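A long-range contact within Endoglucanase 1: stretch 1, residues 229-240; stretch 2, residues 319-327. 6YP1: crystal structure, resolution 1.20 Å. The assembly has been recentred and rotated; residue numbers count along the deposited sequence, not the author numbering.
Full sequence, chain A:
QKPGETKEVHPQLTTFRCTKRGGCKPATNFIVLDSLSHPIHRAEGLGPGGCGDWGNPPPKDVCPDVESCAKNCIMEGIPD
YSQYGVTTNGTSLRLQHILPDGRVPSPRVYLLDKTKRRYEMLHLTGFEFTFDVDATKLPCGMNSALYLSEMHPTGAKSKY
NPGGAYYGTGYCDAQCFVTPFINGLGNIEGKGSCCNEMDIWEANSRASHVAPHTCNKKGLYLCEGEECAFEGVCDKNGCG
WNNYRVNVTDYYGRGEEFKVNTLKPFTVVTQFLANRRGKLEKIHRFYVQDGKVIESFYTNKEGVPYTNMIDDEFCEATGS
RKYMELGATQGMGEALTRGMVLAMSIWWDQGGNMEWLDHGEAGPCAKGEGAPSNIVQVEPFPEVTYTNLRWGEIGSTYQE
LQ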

# COMPACT_ATOMS: atom_id res chain seq x y z
N ALA A 229 6.36 2.22 -18.97
CA ALA A 229 7.66 2.79 -18.63
C ALA A 229 7.49 4.17 -18.02
O ALA A 229 6.36 4.69 -17.79
CB ALA A 229 8.55 2.81 -19.83
N PHE A 230 8.58 4.80 -17.70
CA PHE A 230 8.59 6.07 -16.93
C PHE A 230 7.80 7.15 -17.67
O PHE A 230 7.12 7.95 -17.02
CB PHE A 230 10.02 6.52 -16.69
CG PHE A 230 10.08 7.70 -15.76
CD1 PHE A 230 10.06 7.48 -14.39
CD2 PHE A 230 10.11 9.00 -16.22
CE1 PHE A 230 10.12 8.51 -13.50
CE2 PHE A 230 10.12 10.06 -15.31
CZ PHE A 230 10.09 9.78 -13.98
N GLU A 231 7.89 7.19 -18.99
CA GLU A 231 7.16 8.19 -19.77
C GLU A 231 5.77 7.75 -20.17
O GLU A 231 5.13 8.37 -21.05
CB GLU A 231 7.98 8.65 -20.99
CG GLU A 231 9.31 9.30 -20.61
CD GLU A 231 9.25 10.62 -19.87
OE1 GLU A 231 8.16 11.27 -19.81
OE2 GLU A 231 10.32 10.97 -19.26
N GLY A 232 5.22 6.74 -19.49
CA GLY A 232 3.93 6.14 -19.87
C GLY A 232 2.76 6.68 -19.10
O GLY A 232 2.67 7.87 -18.82
N VAL A 233 1.81 5.80 -18.82
CA VAL A 233 0.44 6.18 -18.36
C VAL A 233 0.36 6.42 -16.85
O VAL A 233 -0.64 6.96 -16.38
CB VAL A 233 -0.60 5.13 -18.76
CG1 VAL A 233 -0.70 5.01 -20.28
CG2 VAL A 233 -0.37 3.80 -18.12
N CYS A 234 1.38 5.99 -16.09
CA CYS A 234 1.39 6.17 -14.64
C CYS A 234 2.65 6.89 -14.18
O CYS A 234 3.72 6.82 -14.80
CB CYS A 234 1.28 4.81 -13.92
SG CYS A 234 -0.33 4.05 -13.96
N ASP A 235 2.50 7.52 -13.01
CA ASP A 235 3.54 8.28 -12.33
C ASP A 235 4.29 7.37 -11.36
O ASP A 235 3.82 7.10 -10.25
CB ASP A 235 2.86 9.41 -11.59
CG ASP A 235 3.67 10.12 -10.55
OD1 ASP A 235 4.96 10.14 -10.75
OD2 ASP A 235 3.09 10.65 -9.62
N LYS A 236 5.43 6.84 -11.79
CA LYS A 236 6.21 5.91 -10.95
C LYS A 236 6.75 6.58 -9.72
O LYS A 236 6.82 5.93 -8.65
CB LYS A 236 7.36 5.32 -11.76
CG LYS A 236 6.92 4.41 -12.89
CD LYS A 236 8.11 3.74 -13.59
CE LYS A 236 7.78 2.91 -14.79
NZ LYS A 236 6.97 1.71 -14.45
N ASN A 237 7.22 7.82 -9.82
CA ASN A 237 7.90 8.48 -8.72
C ASN A 237 6.94 8.95 -7.66
O ASN A 237 7.29 8.87 -6.47
CB ASN A 237 8.74 9.64 -9.19
CG ASN A 237 9.99 9.22 -9.91
OD1 ASN A 237 10.32 8.03 -9.97
ND2 ASN A 237 10.72 10.21 -10.44
N GLY A 238 5.79 9.53 -8.05
CA GLY A 238 4.91 10.15 -7.09
C GLY A 238 5.29 11.55 -6.73
O GLY A 238 6.41 12.00 -7.01
N CYS A 239 4.41 12.25 -6.04
CA CYS A 239 4.73 13.54 -5.44
C CYS A 239 5.11 13.25 -3.98
O CYS A 239 4.24 13.11 -3.12
CB CYS A 239 3.58 14.50 -5.51
SG CYS A 239 3.93 16.03 -4.58
N GLY A 240 6.40 13.16 -3.69
CA GLY A 240 6.85 12.70 -2.40
C GLY A 240 6.85 13.78 -1.33
O GLY A 240 7.25 14.96 -1.58
N GLY A 319 9.57 18.86 -8.77
CA GLY A 319 9.96 18.04 -9.92
C GLY A 319 9.06 16.86 -10.17
O GLY A 319 9.49 15.95 -10.89
N SER A 320 7.84 16.87 -9.70
CA SER A 320 6.92 15.73 -9.88
C SER A 320 6.22 15.84 -11.23
O SER A 320 5.00 16.05 -11.33
CB SER A 320 5.94 15.70 -8.73
OG SER A 320 6.58 15.81 -7.47
N ARG A 321 6.99 15.68 -12.30
CA ARG A 321 6.52 16.02 -13.64
C ARG A 321 5.42 15.08 -14.10
O ARG A 321 4.38 15.58 -14.60
CB ARG A 321 7.72 15.97 -14.62
CG ARG A 321 7.32 16.17 -16.06
CD ARG A 321 8.52 16.30 -17.04
NE ARG A 321 9.43 15.20 -16.90
CZ ARG A 321 9.32 14.05 -17.60
NH1 ARG A 321 8.30 13.84 -18.41
NH2 ARG A 321 10.21 13.11 -17.42
N LYS A 322 5.62 13.79 -13.98
CA LYS A 322 4.56 12.89 -14.43
C LYS A 322 3.33 12.98 -13.53
O LYS A 322 2.21 12.84 -14.05
CB LYS A 322 5.09 11.47 -14.55
CG LYS A 322 6.19 11.26 -15.59
CD LYS A 322 5.69 11.39 -17.06
CE LYS A 322 4.71 10.28 -17.45
NZ LYS A 322 4.16 10.34 -18.77
N TYR A 323 3.50 13.20 -12.24
CA TYR A 323 2.37 13.42 -11.34
C TYR A 323 1.46 14.51 -11.92
O TYR A 323 0.23 14.36 -11.99
CB TYR A 323 2.87 13.84 -9.95
CG TYR A 323 1.76 14.22 -9.03
CD1 TYR A 323 1.03 13.25 -8.40
CD2 TYR A 323 1.44 15.53 -8.75
CE1 TYR A 323 0.04 13.58 -7.51
CE2 TYR A 323 0.45 15.89 -7.86
CZ TYR A 323 -0.27 14.91 -7.21
OH TYR A 323 -1.19 15.16 -6.25
N MET A 324 2.07 15.65 -12.27
CA MET A 324 1.30 16.78 -12.78
C MET A 324 0.69 16.49 -14.13
O MET A 324 -0.50 16.76 -14.37
CB MET A 324 2.22 18.02 -12.85
CG MET A 324 2.70 18.52 -11.50
SD MET A 324 1.41 18.96 -10.31
CE MET A 324 0.65 20.36 -11.14
N GLU A 325 1.44 15.88 -15.02
CA GLU A 325 0.98 15.63 -16.39
C GLU A 325 -0.18 14.64 -16.38
O GLU A 325 -1.11 14.80 -17.25
CB GLU A 325 2.10 15.06 -17.24
CG GLU A 325 1.74 14.69 -18.61
CD GLU A 325 2.68 13.71 -19.23
OE1 GLU A 325 2.29 13.18 -20.23
OE2 GLU A 325 3.75 13.88 -18.95
N LEU A 326 -0.18 13.68 -15.52
CA LEU A 326 -1.14 12.55 -15.53
C LEU A 326 -2.38 12.84 -14.69
O LEU A 326 -3.23 11.96 -14.58
CB LEU A 326 -0.45 11.26 -15.16
CG LEU A 326 0.63 10.81 -16.09
CD1 LEU A 326 1.40 9.67 -15.47
CD2 LEU A 326 0.07 10.41 -17.47
N GLY A 327 -2.51 14.04 -14.11
CA GLY A 327 -3.78 14.45 -13.48
C GLY A 327 -3.63 15.37 -12.29
O GLY A 327 -4.61 15.98 -11.88
O HOH W 1 6.03 12.67 -10.56
O HOH W 2 10.07 13.09 -9.78
O HOH W 3 8.35 14.44 -5.54

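A short helix, residues 321-325, packs against an irregular loop through a mixed contact: a salt bridge and lysine-to-carbonyl hydrogen bonds near Glu-231 and Gly-232, Leu-326 against the backbone beside them, and the face of Tyr-323 against Cys-239 further along the loop, with 561 Å² buried in all. At the exposed end, Arg-321 and Glu-231 form a two-pronged salt bridge, NH1 to OE1 at 2.9 Å and NH2 to OE2 at 2.8 Å, with nearly straight hydrogen bonds; both CA-to-CB bonds point sideways, and the long side chains bring their charged ends together. Arg-321 NH2 also lies at the edge of the Phe-230 ring, 3.7 Å from CE2.

Lys-322, the residue most covered by the opposing stretch, points toward the loop. With chi1 to chi3 all m, its chain curls so that NZ donates to Gly-232 O at 2.9 Å and, weakly, to Glu-231 O at 3.2 Å. A buried amine thus meets backbone carbonyls at the end of the Ala-229 to Gly-232 type I turn, and within its own stretch NZ forms a salt bridge with Glu-325 OE2 at 3.6 Å.

One turn further along, Leu-326 lays its CD1 methyl against the loop backbone, 3.3 Å from Cys-234 C and 3.4 Å from Asp-235 N. Buried Asp-235 organises the middle: OD1 accepts from Gly-238 N at 2.9 Å, bracing its own loop, and from water 1 at 2.8 Å. That water accepts from Tyr-323 N at 3.1 Å, linking the carboxylate to the start of the helix, where the amide has no backbone partner within the stretch.

The Tyr-323 ring offers one face to Cys-239, whose CB sits 3.9 Å from the centroid of that ring, almost on its normal, in a CH-pi contact. Beside it, Ser-320 OG approaches Cys-239 CA at 3.6 Å, and water 3 joins this hydroxyl to Gly-240 N.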